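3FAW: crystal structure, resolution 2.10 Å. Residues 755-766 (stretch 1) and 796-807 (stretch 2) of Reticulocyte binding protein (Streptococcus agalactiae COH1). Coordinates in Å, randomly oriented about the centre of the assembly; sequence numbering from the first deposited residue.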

# COMPACT_ATOMS: atom_id res chain seq x y z
N ALA A 755 -15.08 26.19 11.84
CA ALA A 755 -13.91 25.71 12.57
C ALA A 755 -13.29 26.81 13.44
O ALA A 755 -12.22 26.61 14.03
CB ALA A 755 -12.87 25.14 11.61
N ASP A 756 -13.95 27.97 13.51
CA ASP A 756 -13.48 29.08 14.34
C ASP A 756 -13.85 28.83 15.79
O ASP A 756 -14.79 28.08 16.09
CB ASP A 756 -14.07 30.41 13.86
CG ASP A 756 -13.25 31.63 14.30
OD1 ASP A 756 -12.32 31.48 15.12
OD2 ASP A 756 -13.55 32.74 13.83
N SER A 757 -13.11 29.46 16.70
CA SER A 757 -13.31 29.34 18.14
C SER A 757 -14.31 30.36 18.69
O SER A 757 -14.47 30.48 19.90
CB SER A 757 -11.96 29.47 18.86
OG SER A 757 -11.28 30.65 18.47
N LYS A 758 -14.96 31.11 17.79
CA LYS A 758 -16.07 31.98 18.14
C LYS A 758 -17.22 31.70 17.18
O LYS A 758 -17.00 31.15 16.10
CB LYS A 758 -15.67 33.45 18.04
CG LYS A 758 -15.17 33.86 16.66
CD LYS A 758 -14.87 35.34 16.57
CE LYS A 758 -14.32 35.70 15.20
NZ LYS A 758 -14.32 37.17 14.99
N ALA A 759 -18.43 32.08 17.57
CA ALA A 759 -19.59 31.94 16.69
C ALA A 759 -19.42 32.80 15.44
O ALA A 759 -18.76 33.84 15.48
CB ALA A 759 -20.87 32.34 17.43
N ARG A 760 -19.98 32.33 14.32
CA ARG A 760 -19.90 33.05 13.04
C ARG A 760 -21.25 33.08 12.34
O ARG A 760 -21.94 32.06 12.26
CB ARG A 760 -18.88 32.40 12.11
CG ARG A 760 -17.45 32.35 12.65
CD ARG A 760 -16.81 33.73 12.74
NE ARG A 760 -16.57 34.31 11.41
CZ ARG A 760 -15.52 34.03 10.64
NH1 ARG A 760 -14.59 33.16 11.03
NH2 ARG A 760 -15.39 34.61 9.46
N ASN A 761 -21.62 34.25 11.84
CA ASN A 761 -22.80 34.42 10.99
C ASN A 761 -22.41 34.17 9.54
O ASN A 761 -21.53 34.85 9.01
CB ASN A 761 -23.39 35.83 11.15
CG ASN A 761 -24.59 36.08 10.23
OD1 ASN A 761 -24.44 36.25 9.02
ND2 ASN A 761 -25.78 36.12 10.82
N VAL A 762 -23.06 33.19 8.91
CA VAL A 762 -22.84 32.89 7.49
C VAL A 762 -23.96 33.51 6.65
O VAL A 762 -25.13 33.15 6.79
CB VAL A 762 -22.80 31.37 7.24
CG1 VAL A 762 -22.65 31.08 5.75
CG2 VAL A 762 -21.65 30.74 8.01
N LEU A 763 -23.60 34.45 5.77
CA LEU A 763 -24.56 35.14 4.92
C LEU A 763 -25.04 34.24 3.76
O LEU A 763 -24.23 33.59 3.10
CB LEU A 763 -23.94 36.43 4.37
CG LEU A 763 -24.78 37.34 3.48
CD1 LEU A 763 -26.08 37.78 4.16
CD2 LEU A 763 -23.95 38.55 3.08
N LEU A 764 -26.35 34.21 3.54
CA LEU A 764 -26.95 33.46 2.43
C LEU A 764 -27.41 34.39 1.31
O LEU A 764 -27.18 34.12 0.13
CB LEU A 764 -28.12 32.60 2.92
CG LEU A 764 -27.76 31.54 3.97
CD1 LEU A 764 -28.99 30.71 4.36
CD2 LEU A 764 -26.65 30.63 3.48
N GLY A 765 -28.06 35.49 1.68
CA GLY A 765 -28.52 36.48 0.71
C GLY A 765 -29.60 35.91 -0.20
O GLY A 765 -30.13 34.83 0.06
N GLU A 766 -29.91 36.63 -1.28
CA GLU A 766 -30.94 36.19 -2.21
C GLU A 766 -30.57 34.90 -2.95
O GLU A 766 -31.46 34.14 -3.36
CB GLU A 766 -31.27 37.29 -3.23
CG GLU A 766 -32.13 38.42 -2.66
CD GLU A 766 -33.54 37.96 -2.33
OE1 GLU A 766 -34.27 37.57 -3.27
OE2 GLU A 766 -33.91 37.99 -1.14
N PHE A 796 -31.45 30.20 12.86
CA PHE A 796 -31.92 30.70 11.57
C PHE A 796 -32.30 32.18 11.69
O PHE A 796 -33.09 32.55 12.56
CB PHE A 796 -33.12 29.88 11.08
CG PHE A 796 -32.75 28.54 10.50
CD1 PHE A 796 -33.07 28.23 9.18
CD2 PHE A 796 -32.07 27.59 11.26
CE1 PHE A 796 -32.71 26.99 8.64
CE2 PHE A 796 -31.72 26.36 10.72
CZ PHE A 796 -32.04 26.06 9.41
N GLU A 797 -31.72 33.01 10.82
CA GLU A 797 -32.02 34.44 10.77
C GLU A 797 -32.79 34.79 9.49
O GLU A 797 -33.28 33.89 8.80
CB GLU A 797 -30.72 35.26 10.85
CG GLU A 797 -29.72 34.80 11.92
CD GLU A 797 -30.29 34.82 13.33
OE1 GLU A 797 -31.28 35.53 13.59
OE2 GLU A 797 -29.72 34.12 14.20
N LYS A 798 -32.89 36.08 9.17
CA LYS A 798 -33.64 36.54 7.99
C LYS A 798 -33.03 36.07 6.65
O LYS A 798 -33.74 35.54 5.80
CB LYS A 798 -33.76 38.07 8.01
CG LYS A 798 -34.47 38.70 6.81
CD LYS A 798 -35.89 38.18 6.64
CE LYS A 798 -36.68 39.04 5.65
NZ LYS A 798 -38.05 38.51 5.42
N ASP A 799 -31.73 36.27 6.47
CA ASP A 799 -31.02 35.77 5.28
C ASP A 799 -29.61 35.26 5.63
O ASP A 799 -28.67 35.40 4.85
CB ASP A 799 -30.97 36.85 4.18
CG ASP A 799 -30.07 38.03 4.54
OD1 ASP A 799 -29.58 38.09 5.69
OD2 ASP A 799 -29.86 38.90 3.67
N SER A 800 -29.49 34.67 6.82
CA SER A 800 -28.21 34.13 7.27
C SER A 800 -28.40 33.04 8.31
O SER A 800 -29.52 32.80 8.78
CB SER A 800 -27.32 35.26 7.82
OG SER A 800 -27.96 35.98 8.87
N LEU A 801 -27.30 32.38 8.64
CA LEU A 801 -27.24 31.36 9.68
C LEU A 801 -26.21 31.78 10.73
O LEU A 801 -25.11 32.20 10.37
CB LEU A 801 -26.82 30.01 9.08
CG LEU A 801 -27.93 29.07 8.58
CD1 LEU A 801 -28.91 29.79 7.67
CD2 LEU A 801 -27.30 27.88 7.88
N LEU A 802 -26.57 31.68 12.00
CA LEU A 802 -25.63 31.90 13.10
C LEU A 802 -25.19 30.54 13.62
O LEU A 802 -26.00 29.78 14.15
CB LEU A 802 -26.28 32.72 14.22
CG LEU A 802 -25.43 32.99 15.46
CD1 LEU A 802 -24.11 33.68 15.10
CD2 LEU A 802 -26.22 33.84 16.46
N ILE A 803 -23.90 30.24 13.48
CA ILE A 803 -23.37 28.92 13.81
C ILE A 803 -22.39 28.99 14.98
O ILE A 803 -21.49 29.83 14.99
CB ILE A 803 -22.68 28.27 12.59
CG1 ILE A 803 -23.67 28.18 11.42
CG2 ILE A 803 -22.14 26.88 12.95
CD1 ILE A 803 -23.07 27.60 10.16
N ASP A 804 -22.58 28.10 15.95
CA ASP A 804 -21.71 27.99 17.12
C ASP A 804 -20.27 27.66 16.73
O ASP A 804 -20.03 27.07 15.68
CB ASP A 804 -22.22 26.90 18.07
CG ASP A 804 -23.35 27.36 18.98
OD1 ASP A 804 -24.07 28.33 18.65
OD2 ASP A 804 -23.53 26.72 20.04
N PRO A 805 -19.30 28.02 17.59
CA PRO A 805 -17.91 27.62 17.33
C PRO A 805 -17.72 26.10 17.27
O PRO A 805 -18.42 25.36 17.96
CB PRO A 805 -17.13 28.21 18.51
CG PRO A 805 -18.15 28.50 19.56
CD PRO A 805 -19.42 28.80 18.83
N LEU A 806 -16.78 25.65 16.44
CA LEU A 806 -16.46 24.22 16.29
C LEU A 806 -17.70 23.36 16.04
O LEU A 806 -17.90 22.32 16.69
CB LEU A 806 -15.69 23.73 17.52
CG LEU A 806 -14.45 24.55 17.89
CD1 LEU A 806 -13.65 23.83 18.97
CD2 LEU A 806 -13.57 24.80 16.67
N THR A 807 -18.53 23.79 15.10
CA THR A 807 -19.81 23.12 14.80
C THR A 807 -19.99 22.93 13.29
O THR A 807 -19.66 23.82 12.50
CB THR A 807 -21.00 23.93 15.35
OG1 THR A 807 -20.86 24.10 16.77
CG2 THR A 807 -22.33 23.24 15.05

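Two short strands, Arg760-Leu763 and Ser800-Ile803, pair antiparallel, their N-to-C directions 158° apart and their axes approaching to 4.5 Å; the two stretches together bury 767 Å² against each other.

Backbone hydrogen bonds hold the ladder. Arg760 and Ile803 form a hydrogen-bonded pair, with Arg760 N to Ile803 O at 3.0 Å and Ile803 N to Arg760 O at 2.9 Å. Two residues on, Val762 N donates to Leu801 O at 2.7 Å, the shortest hydrogen bond between the stretches, and Leu801 N returns one to Val762 O at 3.0 Å. Between these pairs lies the non-hydrogen-bonded pair Asn761-Leu802, whose CA atoms are 4.3 Å apart, against 5.4 Å for the CA atoms of Arg760 and Ile803; this is the usual alternation of narrow and wide pairs in an antiparallel sheet. CA-H...O contacts supplement the ladder: Asn761 CA lies 3.3 Å from Leu801 O, and Ala759 CA 3.3 Å from Ile803 O.

Backbone bonds continue beyond both ends of the strands. Asp799 O accepts from two successive amides, Leu764 N at 2.9 Å and Gly765 N at 3.2 Å, so one carbonyl secures the chain as it leaves the strand. Gly765 has a phi of 66°, a conformation that favours glycine. At the other end, Leu806 N donates to Asp756 O at 3.2 Å, with a more bent angle of 142°.

Side-chain polar contacts are few. Asn761 and Ser800 lie on the same face of the sheet, and the extended Asn761 side chain (chi1 t) reaches diagonally across to Ser800, the register partner of Leu763, so that Asn761 ND2 donates to Ser800 OG at 2.9 Å. Within the first stretch, Arg760 NH1 forms a salt bridge with Asp756 OD2 at 3.0 Å, while Asp756 OD1 accepts from Ser757 N at 2.7 Å; the one carboxylate thus ties the loop both to its own backbone and to the start of the strand.

Apolar contacts cluster on one face of the strands and at their ends. On the face carrying Arg760, Val762, Leu801 and Ile803, Val762 CG2 meets Ile803 CD1 at 4.1 Å, again a diagonal contact. Leu764, just past the strand, packs closely against Leu801, CD1 to CD1 at 3.4 Å. At the opposite end, Ala759 CB lies 4.2 Å from Leu802 CD1 and 4.1 Å from Pro805 CD. Pro805 CB also lies against the first loop's backbone, 3.4 Å from Asp756 O.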